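Local coordinates for oligopeptide-binding protein oppA (Lactococcus lactis, PDB 3DRF) that captures oligopeptides in a voluminous cavity by venus fly-trap closure and serves as receptor of the OppABCDF transporter that takes them up, at residues S359-I364 against K525-M530; S480-F485 against D504-D509. All blocks are in the same frame, centred on the assembly; numbering follows the deposited sequence.

Contacts 1 and 2 lie side by side, their centres about 11 Å apart, on the same side of the chain's centre. Tyr-526 of contact 1 joins them: its OH stands 2.7 Å from Gln-481 OE1 in contact 2, a probable hydrogen bond, and 3.2 Å from Phe-485 CD2. Tyr-526 CB packs 3.5 Å from Ile-508 CD1. The amide of Gln-481 works both ways, since its NE2 bonds to the carbonyl O of Leu-360. Helices 499-508 and 516-533, which carry the second segments, follow each other in the chain. Contact 2 lies beside the ligand: Asp-483 and Leu-484 pack against a polar side chain of the bound peptide.

Contact 1: S359-I364 against K525-M530; sequences SLIPPI and KYQEDM
Ser-359 and Gln-527 make the polar part of this buried contact: the serine OG donates to the amide oxygen OE1 of Gln-527 at 2.8 Å. The hydroxyl approaches at a C=O...OG angle of 127°, tilted somewhat from the amide plane. A chi1 of 86° sets OG of Ser-359 between its own backbone N and carbonyl carbon, where it also accepts from Ile-361 N at 3.2 Å. That second bond closes an ST turn, and the hydroxyl, used as donor and as acceptor, has its rotation fixed. The other end of the glutamine amide is held as well, NE2 bonding to the carbonyls of Phe-368 and Phe-523. A water adds a bridge, donating to Gln-527 O at 2.9 Å and accepting a weak 3.3 Å bond from Leu-360 N.

In the fold, the contact seats the loop that follows strand 354-356 on helix 516-533. The strand after that helix, 536-549, pairs antiparallel with 354-356, and its Val-536 touches both Leu-360 and Met-530.

The apolar contacts fall on the next two loop residues. Leu-360 and Met-530 cross at about a right angle, and Leu-360 CD1 comes within 3.4 Å of Met-530 CE, tighter than ordinary carbon packing. The methionine chain is bent at chi2 and again at chi3 (-86°), the latter setting CE beside that methyl. Leu-360 CD1 also lies 4.0 Å from the hydroxyl OH of Tyr-526, whose polar partner is Gln-481. Ile-361 lays CG1 across the aliphatic part of Gln-527, 3.7 Å from its CG. Ile-361 CD1 meets the Tyr-526 ring at the edge, near the ring plane, with Tyr-526 CE2 nearest at 4.3 Å.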
loop_
_atom_site.group_PDB
_atom_site.type_symbol
_atom_site.label_atom_id
_atom_site.label_comp_id
_atom_site.label_asym_id
_atom_site.label_seq_id
_atom_site.Cartn_x
_atom_site.Cartn_y
_atom_site.Cartn_z
ATOM N N SER A 359 -10.761 -1.513 13.703
ATOM C CA SER A 359 -11.308 -1.097 12.385
ATOM C C SER A 359 -10.170 -0.938 11.372
ATOM O O SER A 359 -9.059 -1.138 11.676
ATOM C CB SER A 359 -12.087 0.219 12.517
ATOM O OG SER A 359 -11.191 1.296 12.395
ATOM N N LEU A 360 -10.548 -0.599 10.146
ATOM C CA LEU A 360 -9.593 -0.415 9.057
ATOM C C LEU A 360 -8.943 0.973 8.955
ATOM O O LEU A 360 -8.056 1.161 8.214
ATOM C CB LEU A 360 -10.261 -0.763 7.706
ATOM C CG LEU A 360 -10.811 -2.222 7.608
ATOM C CD1 LEU A 360 -11.692 -2.393 6.345
ATOM C CD2 LEU A 360 -9.630 -3.207 7.631
ATOM N N ILE A 361 -9.394 1.892 9.769
ATOM C CA ILE A 361 -8.850 3.274 9.739
ATOM C C ILE A 361 -7.848 3.480 10.897
ATOM O O ILE A 361 -8.238 3.449 12.033
ATOM C CB ILE A 361 -9.970 4.334 9.831
ATOM C CG1 ILE A 361 -11.039 4.156 8.698
ATOM C CG2 ILE A 361 -9.340 5.731 9.790
ATOM C CD1 ILE A 361 -10.496 4.386 7.246
ATOM N N PRO A 362 -6.597 3.711 10.606
ATOM C CA PRO A 362 -5.595 3.702 11.675
ATOM C C PRO A 362 -5.503 5.032 12.461
ATOM O O PRO A 362 -5.961 6.005 12.010
ATOM C CB PRO A 362 -4.271 3.413 10.940
ATOM C CG PRO A 362 -4.467 3.992 9.607
ATOM C CD PRO A 362 -5.956 3.708 9.276
ATOM N N PRO A 363 -4.857 4.980 13.608
ATOM C CA PRO A 363 -4.788 6.135 14.543
ATOM C C PRO A 363 -4.165 7.385 13.980
ATOM O O PRO A 363 -4.533 8.424 14.383
ATOM C CB PRO A 363 -3.899 5.600 15.705
ATOM C CG PRO A 363 -4.130 4.116 15.736
ATOM C CD PRO A 363 -4.383 3.711 14.250
ATOM N N ILE A 364 -3.239 7.260 13.050
ATOM C CA ILE A 364 -2.669 8.460 12.418
ATOM C C ILE A 364 -3.751 9.408 11.843
ATOM O O ILE A 364 -3.598 10.577 11.852
ATOM C CB ILE A 364 -1.595 8.097 11.360
ATOM C CG1 ILE A 364 -0.845 9.382 10.925
ATOM C CG2 ILE A 364 -2.200 7.310 10.176
ATOM C CD1 ILE A 364 0.414 9.125 10.297
ATOM N N LYS A 525 -19.691 4.868 9.903
ATOM C CA LYS A 525 -20.626 3.892 9.274
ATOM C C LYS A 525 -19.875 2.852 8.446
ATOM O O LYS A 525 -20.128 1.700 8.573
ATOM C CB LYS A 525 -21.728 4.604 8.481
ATOM C CG LYS A 525 -22.737 3.593 7.880
ATOM C CD LYS A 525 -23.837 4.309 7.094
ATOM C CE LYS A 525 -25.000 3.394 6.714
ATOM N NZ LYS A 525 -24.562 2.292 5.780
ATOM N N TYR A 526 -18.936 3.317 7.638
ATOM C CA TYR A 526 -18.051 2.445 6.872
ATOM C C TYR A 526 -17.287 1.442 7.757
ATOM O O TYR A 526 -17.226 0.291 7.462
ATOM C CB TYR A 526 -17.048 3.333 6.132
ATOM C CG TYR A 526 -15.910 2.565 5.466
ATOM C CD1 TYR A 526 -16.144 1.665 4.418
ATOM C CD2 TYR A 526 -14.595 2.747 5.889
ATOM C CE1 TYR A 526 -15.057 0.978 3.820
ATOM C CE2 TYR A 526 -13.546 2.070 5.308
ATOM C CZ TYR A 526 -13.793 1.170 4.297
ATOM O OH TYR A 526 -12.747 0.462 3.688
ATOM N N GLN A 527 -16.697 1.944 8.827
ATOM C CA GLN A 527 -15.961 1.068 9.749
ATOM C C GLN A 527 -16.874 -0.010 10.401
ATOM O O GLN A 527 -16.540 -1.139 10.469
ATOM C CB GLN A 527 -15.258 1.897 10.841
ATOM C CG GLN A 527 -14.048 2.772 10.308
ATOM C CD GLN A 527 -13.574 3.797 11.359
ATOM O OE1 GLN A 527 -12.903 3.464 12.287
ATOM N NE2 GLN A 527 -13.907 5.002 11.157
ATOM N N GLU A 528 -18.049 0.407 10.845
ATOM C CA GLU A 528 -19.017 -0.511 11.429
ATOM C C GLU A 528 -19.503 -1.502 10.378
ATOM O O GLU A 528 -19.578 -2.652 10.648
ATOM C CB GLU A 528 -20.252 0.278 11.919
ATOM C CG GLU A 528 -20.046 1.181 13.189
ATOM C CD GLU A 528 -21.224 2.114 13.427
ATOM O OE1 GLU A 528 -22.014 2.385 12.531
ATOM O OE2 GLU A 528 -21.291 2.548 14.549
ATOM N N ASP A 529 -19.806 -1.032 9.176
ATOM C CA ASP A 529 -20.378 -1.916 8.149
ATOM C C ASP A 529 -19.337 -2.952 7.654
ATOM O O ASP A 529 -19.667 -4.067 7.443
ATOM C CB ASP A 529 -20.950 -1.121 6.937
ATOM C CG ASP A 529 -22.198 -0.340 7.288
ATOM O OD1 ASP A 529 -22.808 -0.552 8.320
ATOM O OD2 ASP A 529 -22.516 0.494 6.448
ATOM N N MET A 530 -18.094 -2.556 7.534
ATOM C CA MET A 530 -17.044 -3.483 7.097
ATOM C C MET A 530 -16.872 -4.557 8.174
ATOM O O MET A 530 -16.698 -5.662 7.862
ATOM C CB MET A 530 -15.721 -2.725 6.923
ATOM C CG MET A 530 -15.722 -1.909 5.556
ATOM S SD MET A 530 -15.660 -3.027 4.034
ATOM C CE MET A 530 -13.847 -3.268 3.864
HETATM O O HOH W 1 -13.710 -1.626 10.017
#

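Contact 2: S480-F485 against D504-D509; sequences SQQDLF and DLNDID
Leu-505 packs alongside Gln-482 in the dense part of this contact, where the two side chains slide past each other in opposite directions and Leu-505 CB lies 3.8 Å from Gln-482 CD. The two methyls of Leu-505 reach both ends of the single turn 482-485: Leu-505 CD2 approaches the backbone C of Gln-481 to 3.9 Å, while Leu-505 CD1 lies 4.1 Å from Phe-485 CB. Tyr-526 of helix 516-533 touches both Leu-505 and Phe-485 and so extends this packing.

Ahead of the short helix, Ser-480 OG donates to Asp-509 OD2 at 2.7 Å, and the carboxylate receives it on its syn lone pair. Asp-509 is further gripped by Tyr-189 through OD2 and by a salt bridge from OD1 to Arg-519, which would probably favour its charged form. A water donating to Ser-480 OG and Leu-505 O links the same two segments.

Structurally, the last turn of helix 499-508 meets the beginning of a short helix whose N-cap position is Gln-481. The carbonyl O of Gln-481 accepts from both Leu-484 N and Phe-485 N, starting that helix beside the bound peptide.

The looser side lies at exposed Asn-506. A bend at chi2 (-85°) turns CD of Gln-482 toward helix 499-508, and NE2 donates to Asn-506 OD1 at 3.1 Å, nearly straight at 171° and on a lone pair. The two amide planes are only 25° apart. Water closes the ring, donating to Gln-482 OE1 at 2.8 Å and to Asn-506 OD1 at 2.9 Å. An alanine in place of Gln-482 would probably leave Asn-506 OD1 without its amide donor and open a gap over Leu-505 CB.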
loop_
_atom_site.group_PDB
_atom_site.type_symbol
_atom_site.label_atom_id
_atom_site.label_comp_id
_atom_site.label_asym_id
_atom_site.label_seq_id
_atom_site.Cartn_x
_atom_site.Cartn_y
_atom_site.Cartn_z
ATOM N N SER A 480 -9.398 7.911 2.785
ATOM C CA SER A 480 -10.320 7.180 1.894
ATOM C C SER A 480 -9.686 5.859 1.416
ATOM O O SER A 480 -8.550 5.811 1.052
ATOM C CB SER A 480 -10.684 8.065 0.692
ATOM O OG SER A 480 -11.661 7.340 -0.070
ATOM N N GLN A 481 -10.494 4.822 1.456
ATOM C CA GLN A 481 -10.069 3.478 1.044
ATOM C C GLN A 481 -10.699 3.003 -0.269
ATOM O O GLN A 481 -10.720 1.857 -0.542
ATOM C CB GLN A 481 -10.264 2.453 2.176
ATOM C CG GLN A 481 -9.423 2.916 3.422
ATOM C CD GLN A 481 -9.410 1.862 4.521
ATOM O OE1 GLN A 481 -10.300 1.026 4.635
ATOM N NE2 GLN A 481 -8.401 1.923 5.342
ATOM N N GLN A 482 -11.149 3.942 -1.097
ATOM C CA GLN A 482 -11.558 3.620 -2.485
ATOM C C GLN A 482 -10.510 2.816 -3.204
ATOM O O GLN A 482 -10.862 1.947 -3.928
ATOM C CB GLN A 482 -11.803 4.916 -3.317
ATOM C CG GLN A 482 -13.051 5.758 -2.825
ATOM C CD GLN A 482 -14.364 5.250 -3.441
ATOM O OE1 GLN A 482 -14.431 4.212 -3.975
ATOM N NE2 GLN A 482 -15.413 6.020 -3.296
ATOM N N ASP A 483 -9.226 3.126 -2.987
ATOM C CA ASP A 483 -8.181 2.489 -3.808
ATOM C C ASP A 483 -7.790 1.091 -3.257
ATOM O O ASP A 483 -7.060 0.404 -3.862
ATOM C CB ASP A 483 -6.985 3.455 -3.956
ATOM C CG ASP A 483 -7.321 4.698 -4.832
ATOM O OD1 ASP A 483 -8.352 4.756 -5.404
ATOM O OD2 ASP A 483 -6.434 5.519 -4.881
ATOM N N LEU A 484 -8.351 0.702 -2.136
ATOM C CA LEU A 484 -8.261 -0.682 -1.615
ATOM C C LEU A 484 -9.486 -1.549 -1.951
ATOM O O LEU A 484 -9.346 -2.723 -2.152
ATOM C CB LEU A 484 -8.116 -0.637 -0.097
ATOM C CG LEU A 484 -6.877 0.063 0.498
ATOM C CD1 LEU A 484 -6.854 -0.169 2.000
ATOM C CD2 LEU A 484 -5.535 -0.446 -0.106
ATOM N N PHE A 485 -10.673 -0.957 -1.951
ATOM C CA PHE A 485 -11.920 -1.755 -1.942
ATOM C C PHE A 485 -12.960 -1.410 -3.022
ATOM O O PHE A 485 -13.913 -2.092 -3.147
ATOM C CB PHE A 485 -12.578 -1.654 -0.579
ATOM C CG PHE A 485 -11.733 -2.258 0.530
ATOM C CD1 PHE A 485 -11.370 -3.599 0.521
ATOM C CD2 PHE A 485 -11.304 -1.450 1.538
ATOM C CE1 PHE A 485 -10.574 -4.115 1.514
ATOM C CE2 PHE A 485 -10.477 -1.955 2.592
ATOM C CZ PHE A 485 -10.118 -3.276 2.569
ATOM N N ASP A 504 -21.116 3.312 1.091
ATOM C CA ASP A 504 -20.301 3.854 2.171
ATOM C C ASP A 504 -19.074 4.573 1.623
ATOM O O ASP A 504 -18.706 5.646 2.099
ATOM C CB ASP A 504 -19.874 2.741 3.133
ATOM C CG ASP A 504 -21.013 2.260 4.011
ATOM O OD1 ASP A 504 -22.077 2.911 4.015
ATOM O OD2 ASP A 504 -20.844 1.229 4.696
ATOM N N LEU A 505 -18.315 3.881 0.779
ATOM C CA LEU A 505 -17.057 4.403 0.202
ATOM C C LEU A 505 -17.338 5.727 -0.545
ATOM O O LEU A 505 -16.651 6.703 -0.342
ATOM C CB LEU A 505 -16.444 3.418 -0.800
ATOM C CG LEU A 505 -15.760 2.183 -0.105
ATOM C CD1 LEU A 505 -15.483 1.139 -1.167
ATOM C CD2 LEU A 505 -14.479 2.509 0.669
ATOM N N ASN A 506 -18.404 5.731 -1.326
ATOM C CA ASN A 506 -18.773 6.936 -2.108
ATOM C C ASN A 506 -19.231 8.069 -1.162
ATOM O O ASN A 506 -18.888 9.188 -1.385
ATOM C CB ASN A 506 -19.852 6.594 -3.153
ATOM C CG ASN A 506 -19.349 5.655 -4.250
ATOM O OD1 ASN A 506 -18.190 5.420 -4.412
ATOM N ND2 ASN A 506 -20.281 5.147 -4.981
ATOM N N ASP A 507 -19.993 7.719 -0.131
ATOM C CA ASP A 507 -20.500 8.757 0.820
ATOM C C ASP A 507 -19.333 9.520 1.486
ATOM O O ASP A 507 -19.407 10.706 1.648
ATOM C CB ASP A 507 -21.470 8.109 1.824
ATOM C CG ASP A 507 -22.374 9.119 2.490
ATOM O OD1 ASP A 507 -22.818 10.035 1.821
ATOM O OD2 ASP A 507 -22.663 8.948 3.630
ATOM N N ILE A 508 -18.276 8.795 1.855
ATOM C CA ILE A 508 -17.074 9.380 2.471
ATOM C C ILE A 508 -16.452 10.487 1.601
ATOM O O ILE A 508 -15.935 11.453 2.087
ATOM C CB ILE A 508 -16.081 8.245 2.801
ATOM C CG1 ILE A 508 -16.548 7.517 4.089
ATOM C CG2 ILE A 508 -14.628 8.782 2.907
ATOM C CD1 ILE A 508 -15.873 6.101 4.286
ATOM N N ASP A 509 -16.547 10.281 0.300
ATOM C CA ASP A 509 -15.901 11.213 -0.656
ATOM C C ASP A 509 -16.907 12.075 -1.409
ATOM O O ASP A 509 -16.563 12.751 -2.298
ATOM C CB ASP A 509 -14.963 10.448 -1.666
ATOM C CG ASP A 509 -13.752 9.823 -1.006
ATOM O OD1 ASP A 509 -13.363 10.271 0.038
ATOM O OD2 ASP A 509 -13.280 8.870 -1.554
HETATM O O HOH W 2 -14.070 6.043 0.729
HETATM O O HOH W 3 -16.889 2.867 -4.345
#